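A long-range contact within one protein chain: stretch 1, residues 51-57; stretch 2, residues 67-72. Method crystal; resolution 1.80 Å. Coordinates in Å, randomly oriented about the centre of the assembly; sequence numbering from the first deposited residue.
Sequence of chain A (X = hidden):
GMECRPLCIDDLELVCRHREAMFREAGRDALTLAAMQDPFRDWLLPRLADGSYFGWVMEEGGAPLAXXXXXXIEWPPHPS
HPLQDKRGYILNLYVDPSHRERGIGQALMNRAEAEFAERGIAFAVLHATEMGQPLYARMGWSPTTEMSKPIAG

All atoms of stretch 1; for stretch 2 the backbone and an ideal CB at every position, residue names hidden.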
ATOM      1  N   GLY A  51     -18.134   5.822  -6.025  1.00 16.99           N
ATOM      2  CA  GLY A  51     -18.132   4.699  -5.098  1.00 16.17           C
ATOM      3  C   GLY A  51     -16.799   4.047  -4.829  1.00 16.13           C
ATOM      4  O   GLY A  51     -16.732   3.082  -4.067  1.00 15.36           O
ATOM      5  N   SER A  52     -15.728   4.531  -5.447  1.00 14.13           N
ATOM      6  CA  SER A  52     -14.417   3.937  -5.204  1.00 13.72           C
ATOM      7  C   SER A  52     -13.917   4.243  -3.790  1.00 11.87           C
ATOM      8  O   SER A  52     -13.041   3.547  -3.283  1.00 16.10           O
ATOM      9  CB  SER A  52     -13.398   4.331  -6.278  1.00 14.11           C
ATOM     10  OG  SER A  52     -13.246   5.712  -6.395  1.00 15.17           O
ATOM     11  N   TYR A  53     -14.445   5.303  -3.164  1.00 12.38           N
ATOM     12  CA  TYR A  53     -14.318   5.508  -1.728  1.00 10.48           C
ATOM     13  C   TYR A  53     -15.674   5.299  -1.102  1.00 12.40           C
ATOM     14  O   TYR A  53     -16.625   6.037  -1.391  1.00 10.21           O
ATOM     15  CB  TYR A  53     -13.808   6.919  -1.403  1.00 11.39           C
ATOM     16  CG  TYR A  53     -13.494   7.150   0.062  1.00  9.10           C
ATOM     17  CD1 TYR A  53     -14.497   7.400   0.989  1.00 10.54           C
ATOM     18  CD2 TYR A  53     -12.188   7.113   0.530  1.00  9.34           C
ATOM     19  CE1 TYR A  53     -14.191   7.594   2.329  1.00  9.50           C
ATOM     20  CE2 TYR A  53     -11.882   7.297   1.857  1.00 11.52           C
ATOM     21  CZ  TYR A  53     -12.888   7.560   2.759  1.00 13.00           C
ATOM     22  OH  TYR A  53     -12.615   7.763   4.092  1.00 12.67           O
ATOM     23  N   PHE A  54     -15.758   4.283  -0.253  1.00  9.42           N
ATOM     24  CA  PHE A  54     -17.009   3.901   0.362  1.00 11.71           C
ATOM     25  C   PHE A  54     -16.757   3.860   1.876  1.00 12.73           C
ATOM     26  O   PHE A  54     -15.648   4.079   2.342  1.00 13.12           O
ATOM     27  CB  PHE A  54     -17.502   2.558  -0.200  1.00 14.66           C
ATOM     28  CG  PHE A  54     -18.796   2.070   0.426  1.00 22.11           C
ATOM     29  CD1 PHE A  54     -20.003   2.725   0.183  1.00 28.62           C
ATOM     30  CD2 PHE A  54     -18.801   0.961   1.285  1.00 24.59           C
ATOM     31  CE1 PHE A  54     -21.207   2.279   0.778  1.00 23.46           C
ATOM     32  CE2 PHE A  54     -19.997   0.521   1.886  1.00 20.22           C
ATOM     33  CZ  PHE A  54     -21.197   1.192   1.627  1.00 20.66           C
ATOM     34  N   GLY A  55     -17.796   3.633   2.654  1.00 14.44           N
ATOM     35  CA  GLY A  55     -17.613   3.473   4.077  1.00 11.89           C
ATOM     36  C   GLY A  55     -18.907   3.606   4.823  1.00 10.51           C
ATOM     37  O   GLY A  55     -20.003   3.530   4.233  1.00 10.39           O
ATOM     38  N   TRP A  56     -18.777   3.857   6.123  1.00 11.40           N
ATOM     39  CA  TRP A  56     -19.915   3.821   7.012  1.00 11.73           C
ATOM     40  C   TRP A  56     -19.790   4.946   8.017  1.00 11.47           C
ATOM     41  O   TRP A  56     -18.671   5.335   8.392  1.00  8.53           O
ATOM     42  CB  TRP A  56     -19.960   2.476   7.745  1.00 14.04           C
ATOM     43  CG  TRP A  56     -19.911   1.263   6.855  1.00 13.68           C
ATOM     44  CD1 TRP A  56     -18.804   0.524   6.519  1.00 17.72           C
ATOM     45  CD2 TRP A  56     -21.018   0.644   6.201  1.00 13.05           C
ATOM     46  NE1 TRP A  56     -19.163  -0.519   5.684  1.00 17.29           N
ATOM     47  CE2 TRP A  56     -20.515  -0.459   5.471  1.00 15.93           C
ATOM     48  CE3 TRP A  56     -22.382   0.927   6.146  1.00 15.65           C
ATOM     49  CZ2 TRP A  56     -21.345  -1.290   4.710  1.00 18.25           C
ATOM     50  CZ3 TRP A  56     -23.211   0.092   5.402  1.00 15.85           C
ATOM     51  CH2 TRP A  56     -22.689  -0.992   4.688  1.00 15.24           C
ATOM     52  N   VAL A  57     -20.931   5.451   8.465  1.00 11.40           N
ATOM     53  CA  VAL A  57     -21.001   6.515   9.464  1.00 10.29           C
ATOM     54  C   VAL A  57     -21.826   6.022  10.665  1.00 10.87           C
ATOM     55  O   VAL A  57     -22.891   5.440  10.487  1.00 10.03           O
ATOM     56  CB  VAL A  57     -21.643   7.778   8.851  1.00 10.56           C
ATOM     57  CG1 VAL A  57     -21.786   8.880   9.867  1.00 15.71           C
ATOM     58  CG2 VAL A  57     -20.812   8.261   7.636  1.00 16.69           C
ATOM     59  N   UNK A  67     -16.760   7.610  11.750  1.00  9.94           N
ATOM     60  CA  UNK A  67     -16.785   7.162  10.378  1.00 11.08           C
ATOM     61  C   UNK A  67     -15.600   6.289  10.061  1.00 10.25           C
ATOM     62  O   UNK A  67     -14.605   6.286  10.790  1.00  8.90           O
ATOM     63  CB  UNK A  67     -16.826   8.359   9.426  1.00 11.08           C
ATOM     64  N   UNK A  68     -15.717   5.554   8.964  1.00 10.32           N
ATOM     65  CA  UNK A  68     -14.641   4.730   8.440  1.00  9.07           C
ATOM     66  C   UNK A  68     -14.705   4.762   6.918  1.00  8.83           C
ATOM     67  O   UNK A  68     -15.783   4.949   6.323  1.00 10.21           O
ATOM     68  CB  UNK A  68     -14.734   3.296   8.966  1.00  9.07           C
ATOM     69  N   UNK A  69     -13.539   4.625   6.295  1.00  8.86           N
ATOM     70  CA  UNK A  69     -13.435   4.599   4.839  1.00 10.02           C
ATOM     71  C   UNK A  69     -12.895   3.265   4.365  1.00 10.83           C
ATOM     72  O   UNK A  69     -12.094   2.630   5.062  1.00 11.60           O
ATOM     73  CB  UNK A  69     -12.542   5.737   4.340  1.00 10.02           C
ATOM     74  N   UNK A  70     -13.296   2.857   3.164  1.00 12.55           N
ATOM     75  CA  UNK A  70     -12.778   1.642   2.554  1.00 14.34           C
ATOM     76  C   UNK A  70     -12.668   1.772   1.040  1.00 14.48           C
ATOM     77  O   UNK A  70     -13.461   2.448   0.397  1.00 14.90           O
ATOM     78  CB  UNK A  70     -13.670   0.452   2.913  1.00 14.34           C
ATOM     79  N   UNK A  71     -11.642   1.126   0.511  1.00 13.90           N
ATOM     80  CA  UNK A  71     -11.359   1.091  -0.906  1.00 14.84           C
ATOM     81  C   UNK A  71     -10.931  -0.313  -1.261  1.00 13.55           C
ATOM     82  O   UNK A  71     -10.522  -1.083  -0.399  1.00 12.71           O
ATOM     83  CB  UNK A  71     -10.289   2.114  -1.292  1.00 14.84           C
ATOM     84  N   UNK A  72     -11.068  -0.647  -2.533  1.00 13.05           N
ATOM     85  CA  UNK A  72     -10.491  -1.874  -3.075  1.00 13.36           C
ATOM     86  C   UNK A  72      -9.484  -1.368  -4.095  1.00 14.16           C
ATOM     87  O   UNK A  72      -9.862  -0.780  -5.111  1.00 15.35           O
ATOM     88  CB  UNK A  72     -11.534  -2.813  -3.685  1.00 13.36           C
TER

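Stretch 2 runs antiparallel to the strand of stretch 1, and the pairing decides much of what each position can carry. Positions 68 and 70 send CA-to-CB to the face of the sheet that holds the rings of F54 and W56; positions 67 and 69 send theirs to the face of V57.

Position 67 lies across from V57 in a non-hydrogen-bonded pair, with the two CA atoms 4.4 Å apart. Its extended backbone angles do not by themselves call for glycine, and an ideal CB would stand 4.4 Å from V57 CG2, a normal packing distance, so stretch 1 would admit a small or apolar side chain. The deposited residue is G67. Its CA approaches W56 O at 3.3 Å in a CA-H...O contact, and V57 is left without a side-chain partner here.

Position 68 forms a hydrogen-bonded pair with W56: the N of 68 donates to W56 O at 3.0 Å, and W56 N donates to the O of 68 at 3.2 Å. That same carbonyl lies 3.3 Å from G55 CA, and a CB on G55 would fall 2.0 Å from it, a clash. The CB of 68 shares a face with the W56 indole, which offers carbon surface, so valine, isoleucine, leucine or an aromatic residue would fit, the beta-branched valine and isoleucine being especially at home in a strand. The deposited residue is I68. Its CG2 meets the edge of the indole, 4.0 Å from W56 CD1, while the end of the side chain leads away.

At position 69 the choice narrows sharply. The backbone angles are ordinary for a strand, but the Y53 side chain reaches across so that its OH sits 3.4 Å from the CA of 69, and an ideal CB would lie just 2.0 Å from Y53 OH. With the tyrosine placed so, only glycine fits, and G69 is deposited. Its CA also makes a CA-H...O contact with F54 O at 3.4 Å, opposite G55, so two glycines face each other.

Position 70 pairs with F54 through two hydrogen bonds, the N of 70 to F54 O at 2.8 Å and F54 N to the O of 70 at 3.0 Å. Its CB emerges on the face that carries the rings of F54 and W56. Here an apolar chain long enough to reach both rings is favoured: leucine, isoleucine or methionine. The deposited L70, with chi1 p, places CD1 3.9 Å from F54 CD2 at the ring edge, and CD2 3.9 Å from W56 NE1.

At position 71 the CB points sideways and stands 3.7 Å from S52 O, and a chain one or more atoms longer can approach the Y53 ring; a flexible apolar chain would suit. It is M71, deposited as selenomethionine, whose CG lies 4.2 Å from Y53 CD2.

Position 72 has nothing of stretch 1 near its CB, so many residues would do. It is V72, whose N donates to a water at 2.8 Å; that water donates to S52 O at 2.6 Å.

Stretch 2 67-72: GIGLMV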
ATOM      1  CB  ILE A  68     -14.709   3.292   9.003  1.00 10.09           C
ATOM      2  CG1 ILE A  68     -13.390   2.529   8.769  1.00 12.24           C
ATOM      3  CG2 ILE A  68     -15.928   2.544   8.429  1.00 13.60           C
ATOM      4  CD1 ILE A  68     -13.327   1.221   9.571  1.00 13.03           C
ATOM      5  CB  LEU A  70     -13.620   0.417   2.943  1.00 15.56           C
ATOM      6  CG  LEU A  70     -15.050   0.244   2.462  1.00 22.10           C
ATOM      7  CD1 LEU A  70     -15.155  -0.518   1.112  1.00 27.97           C
ATOM      8  CD2 LEU A  70     -15.868  -0.505   3.545  1.00 21.89           C
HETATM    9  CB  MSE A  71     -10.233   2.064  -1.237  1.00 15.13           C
HETATM   10  CG  MSE A  71     -10.480   3.486  -0.761  1.00 17.21           C
HETATM   11 SE   MSE A  71      -8.911   4.567  -1.072  0.75 21.20          SE
HETATM   12  CE  MSE A  71      -9.217   4.723  -2.779  1.00 19.46           C
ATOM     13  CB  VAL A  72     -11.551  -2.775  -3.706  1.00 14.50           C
ATOM     14  CG1 VAL A  72     -10.917  -4.020  -4.321  1.00 18.78           C
ATOM     15  CG2 VAL A  72     -12.580  -3.172  -2.663  1.00 16.37           C
TER
HETATM   16  O   HOH W   1     -15.230   0.878  -1.944  1.00 30.97           O
HETATM   17  O   HOH W   2     -12.227   1.276  -4.278  1.00 20.25           O
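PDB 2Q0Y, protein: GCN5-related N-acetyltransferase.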